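Local coordinates for Di-haem cytochrome c peroxidase family protein (Burkholderia thailandensis E264, PDB 6NX0), which carries two c-type hemes, reaches an atypically stable bis-Fe(IV) state and probably acts as a peroxidase with electron-transfer activity, at residues P185-S191 and D321-D325. Residues are numbered along the deposited sequence; the frame is centred on the assembly and turned at random. Where two conformers were deposited one is given.
Sequences PFGGLFS and DFGYD. With HEC (heme c), chain B.
In this diheme peroxidase of the bacterial cytochrome c peroxidase/MauG family, the contact joins the two cytochrome c-like halves between their hemes. Residues 185-191 leave a short strand at Phe186 and run extended to one heme; residues 321-325 make an Asx turn and enter strand 324-325. Phe186 CA and Gly323 CA, 4.4 Å apart, set the register. The Asx turn is defined by Gly323 N donating to Asp321 OD1 (2.8 Å), with Phe322 between them in the left-handed region (phi/psi 60/21). The Phe322 carbonyl accepts from Gly187 N (Gly187 N to Phe322 O 2.9 Å, 167°) and receives a CA-H...O contact from Phe186 (CA to O 3.3 Å). Pro185 O finds its donor in a water (2.7 Å from that O), which also accepts from Tyr324 N at 3.0 Å. Positive phi at Gly187 and Gly188 (82° and 86°) carries the chain round the edge of the Tyr324 ring; ahead of this turn Pro185 CG packs on Tyr324 CD1 at 4.1 Å, well out of the ring plane. Gly188 O is taken by Arg368, itself a heme ligand-pocket residue hydrogen-bonded to the same heme. Farther on, backbone amides meet its propionates: Phe190 N to O2A at 2.8 Å and Ser191 N to O1D at 2.9 Å. Tyr324 is an m rotamer (chi1 -71°), and its OH donates to Gly187 O at 2.7 Å.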
loop_
_atom_site.group_PDB
_atom_site.type_symbol
_atom_site.label_atom_id
_atom_site.label_comp_id
_atom_site.label_asym_id
_atom_site.label_seq_id
_atom_site.Cartn_x
_atom_site.Cartn_y
_atom_site.Cartn_z
ATOM N N PRO A 185 -16.563 0.294 0.247
ATOM C CA PRO A 185 -15.642 -0.741 -0.226
ATOM C C PRO A 185 -14.427 -0.878 0.678
ATOM O O PRO A 185 -13.930 0.103 1.244
ATOM C CB PRO A 185 -15.235 -0.219 -1.612
ATOM C CG PRO A 185 -15.262 1.292 -1.420
ATOM C CD PRO A 185 -16.412 1.556 -0.504
ATOM N N PHE A 186 -13.974 -2.121 0.815
ATOM C CA PHE A 186 -12.773 -2.456 1.562
ATOM C C PHE A 186 -11.993 -3.543 0.840
ATOM O O PHE A 186 -12.565 -4.390 0.149
ATOM C CB PHE A 186 -13.115 -2.967 2.977
ATOM C CG PHE A 186 -13.810 -1.964 3.817
ATOM C CD1 PHE A 186 -15.194 -1.838 3.760
ATOM C CD2 PHE A 186 -13.096 -1.106 4.637
ATOM C CE1 PHE A 186 -15.848 -0.892 4.528
ATOM C CE2 PHE A 186 -13.738 -0.157 5.407
ATOM C CZ PHE A 186 -15.132 -0.044 5.344
ATOM N N GLY A 187 -10.675 -3.562 1.060
ATOM C CA GLY A 187 -9.878 -4.672 0.579
ATOM C C GLY A 187 -9.490 -4.543 -0.878
ATOM O O GLY A 187 -9.750 -3.547 -1.551
ATOM N N GLY A 188 -8.865 -5.596 -1.362
ATOM C CA GLY A 188 -8.203 -5.623 -2.656
ATOM C C GLY A 188 -6.786 -5.105 -2.578
ATOM O O GLY A 188 -6.473 -4.182 -1.825
ATOM N N LEU A 189 -5.921 -5.711 -3.393
ATOM C CA LEU A 189 -4.528 -5.315 -3.463
ATOM C C LEU A 189 -4.315 -4.323 -4.598
ATOM O O LEU A 189 -5.126 -4.190 -5.521
ATOM C CB LEU A 189 -3.631 -6.544 -3.620
ATOM C CG LEU A 189 -3.644 -7.426 -2.368
ATOM C CD1 LEU A 189 -3.279 -8.846 -2.728
ATOM C CD2 LEU A 189 -2.678 -6.889 -1.327
ATOM N N PHE A 190 -3.199 -3.601 -4.490
ATOM C CA PHE A 190 -2.924 -2.350 -5.185
ATOM C C PHE A 190 -3.777 -1.218 -4.600
ATOM O O PHE A 190 -4.797 -1.455 -3.938
ATOM C CB PHE A 190 -3.148 -2.431 -6.702
ATOM C CG PHE A 190 -2.270 -3.422 -7.414
ATOM C CD1 PHE A 190 -0.889 -3.244 -7.457
ATOM C CD2 PHE A 190 -2.822 -4.511 -8.072
ATOM C CE1 PHE A 190 -0.081 -4.139 -8.154
ATOM C CE2 PHE A 190 -2.022 -5.408 -8.767
ATOM C CZ PHE A 190 -0.658 -5.217 -8.825
ATOM N N SER A 191 -3.377 0.023 -4.857
ATOM C CA SER A 191 -4.049 1.173 -4.265
ATOM C C SER A 191 -5.432 1.407 -4.844
ATOM O O SER A 191 -6.222 2.135 -4.228
ATOM C CB SER A 191 -3.220 2.434 -4.438
ATOM O OG SER A 191 -2.050 2.381 -3.644
ATOM N N ASP A 321 -7.935 0.657 8.006
ATOM C CA ASP A 321 -9.084 -0.230 7.959
ATOM C C ASP A 321 -9.240 -0.900 6.602
ATOM O O ASP A 321 -10.209 -1.637 6.390
ATOM C CB ASP A 321 -10.362 0.537 8.347
ATOM C CG ASP A 321 -10.714 1.670 7.392
ATOM O OD1 ASP A 321 -9.965 1.937 6.414
ATOM O OD2 ASP A 321 -11.767 2.324 7.644
ATOM N N PHE A 322 -8.271 -0.699 5.698
ATOM C CA PHE A 322 -8.297 -1.197 4.319
ATOM C C PHE A 322 -9.473 -0.663 3.526
ATOM O O PHE A 322 -9.817 -1.232 2.480
ATOM C CB PHE A 322 -8.260 -2.724 4.287
ATOM C CG PHE A 322 -7.086 -3.287 5.053
ATOM C CD1 PHE A 322 -5.802 -3.224 4.521
ATOM C CD2 PHE A 322 -7.252 -3.802 6.324
ATOM C CE1 PHE A 322 -4.699 -3.718 5.241
ATOM C CE2 PHE A 322 -6.147 -4.289 7.040
ATOM C CZ PHE A 322 -4.878 -4.237 6.478
ATOM N N GLY A 323 -10.033 0.456 3.980
ATOM C CA GLY A 323 -11.021 1.195 3.230
ATOM C C GLY A 323 -10.383 2.161 2.259
ATOM O O GLY A 323 -9.169 2.177 2.062
ATOM N N TYR A 324 -11.236 2.968 1.636
ATOM C CA TYR A 324 -10.864 3.875 0.553
ATOM C C TYR A 324 -11.312 5.290 0.872
ATOM O O TYR A 324 -12.415 5.507 1.383
ATOM C CB TYR A 324 -11.503 3.419 -0.782
ATOM C CG TYR A 324 -10.866 2.153 -1.295
ATOM C CD1 TYR A 324 -11.203 0.896 -0.787
ATOM C CD2 TYR A 324 -9.878 2.213 -2.284
ATOM C CE1 TYR A 324 -10.564 -0.251 -1.236
ATOM C CE2 TYR A 324 -9.254 1.089 -2.728
ATOM C CZ TYR A 324 -9.599 -0.146 -2.224
ATOM O OH TYR A 324 -8.916 -1.238 -2.722
ATOM N N ASP A 325 -10.454 6.262 0.578
ATOM C CA ASP A 325 -10.865 7.650 0.665
ATOM C C ASP A 325 -10.105 8.494 -0.343
ATOM O O ASP A 325 -9.186 8.031 -1.018
ATOM C CB ASP A 325 -10.687 8.185 2.087
ATOM C CG ASP A 325 -11.891 8.997 2.545
ATOM O OD1 ASP A 325 -12.363 9.876 1.780
ATOM O OD2 ASP A 325 -12.402 8.689 3.645
HETATM FE FE HEC B . 5.320 -4.850 -6.351
HETATM C CHA HEC B . 2.444 -3.285 -5.217
HETATM C CHB HEC B . 4.309 -7.740 -4.882
HETATM C CHC HEC B . 7.588 -6.625 -8.230
HETATM C CHD HEC B . 6.277 -1.976 -7.989
HETATM N NA HEC B . 3.738 -5.371 -5.188
HETATM C C1A HEC B . 2.645 -4.594 -4.862
HETATM C C2A HEC B . 1.769 -5.367 -4.026
HETATM C C3A HEC B . 2.345 -6.564 -3.847
HETATM C C4A HEC B . 3.540 -6.624 -4.649
HETATM C CMA HEC B . 1.754 -7.764 -3.115
HETATM C CAA HEC B . 0.422 -4.877 -3.463
HETATM C CBA HEC B . 0.604 -4.342 -2.054
HETATM C CGA HEC B . -0.637 -3.699 -1.493
HETATM O O1A HEC B . -0.595 -3.394 -0.265
HETATM O O2A HEC B . -1.577 -3.371 -2.281
HETATM N NB HEC B . 5.845 -6.800 -6.557
HETATM C C1B HEC B . 5.271 -7.850 -5.854
HETATM C C2B HEC B . 5.905 -9.068 -6.283
HETATM C C3B HEC B . 6.742 -8.784 -7.286
HETATM C C4B HEC B . 6.744 -7.349 -7.443
HETATM C CMB HEC B . 5.575 -10.449 -5.708
HETATM C CAB HEC B . 7.675 -9.731 -8.067
HETATM C CBB HEC B . 6.826 -10.697 -8.931
HETATM N NC HEC B . 6.675 -4.385 -7.799
HETATM C C1C HEC B . 7.550 -5.276 -8.406
HETATM C C2C HEC B . 8.533 -4.484 -9.110
HETATM C C3C HEC B . 8.215 -3.189 -9.031
HETATM C C4C HEC B . 7.013 -3.108 -8.226
HETATM C CMC HEC B . 9.809 -5.067 -9.739
HETATM C CAC HEC B . 9.131 -1.988 -9.327
HETATM C CBC HEC B . 9.400 -1.835 -10.829
HETATM N ND HEC B . 4.539 -2.984 -6.513
HETATM C C1D HEC B . 5.131 -1.930 -7.236
HETATM C C2D HEC B . 4.239 -0.800 -7.191
HETATM C C3D HEC B . 3.047 -1.218 -6.408
HETATM C C4D HEC B . 3.294 -2.577 -6.009
HETATM C CMD HEC B . 4.434 0.512 -7.925
HETATM C CAD HEC B . 1.787 -0.382 -6.115
HETATM C CBD HEC B . 1.010 -0.305 -7.409
HETATM C CGD HEC B . -0.428 0.143 -7.221
HETATM O O1D HEC B . -0.822 0.420 -6.067
HETATM O O2D HEC B . -1.108 0.282 -8.278
HETATM O O HOH W 1 -14.063 2.511 2.494
HETATM O O HOH W 2 3.943 -5.107 -8.033
#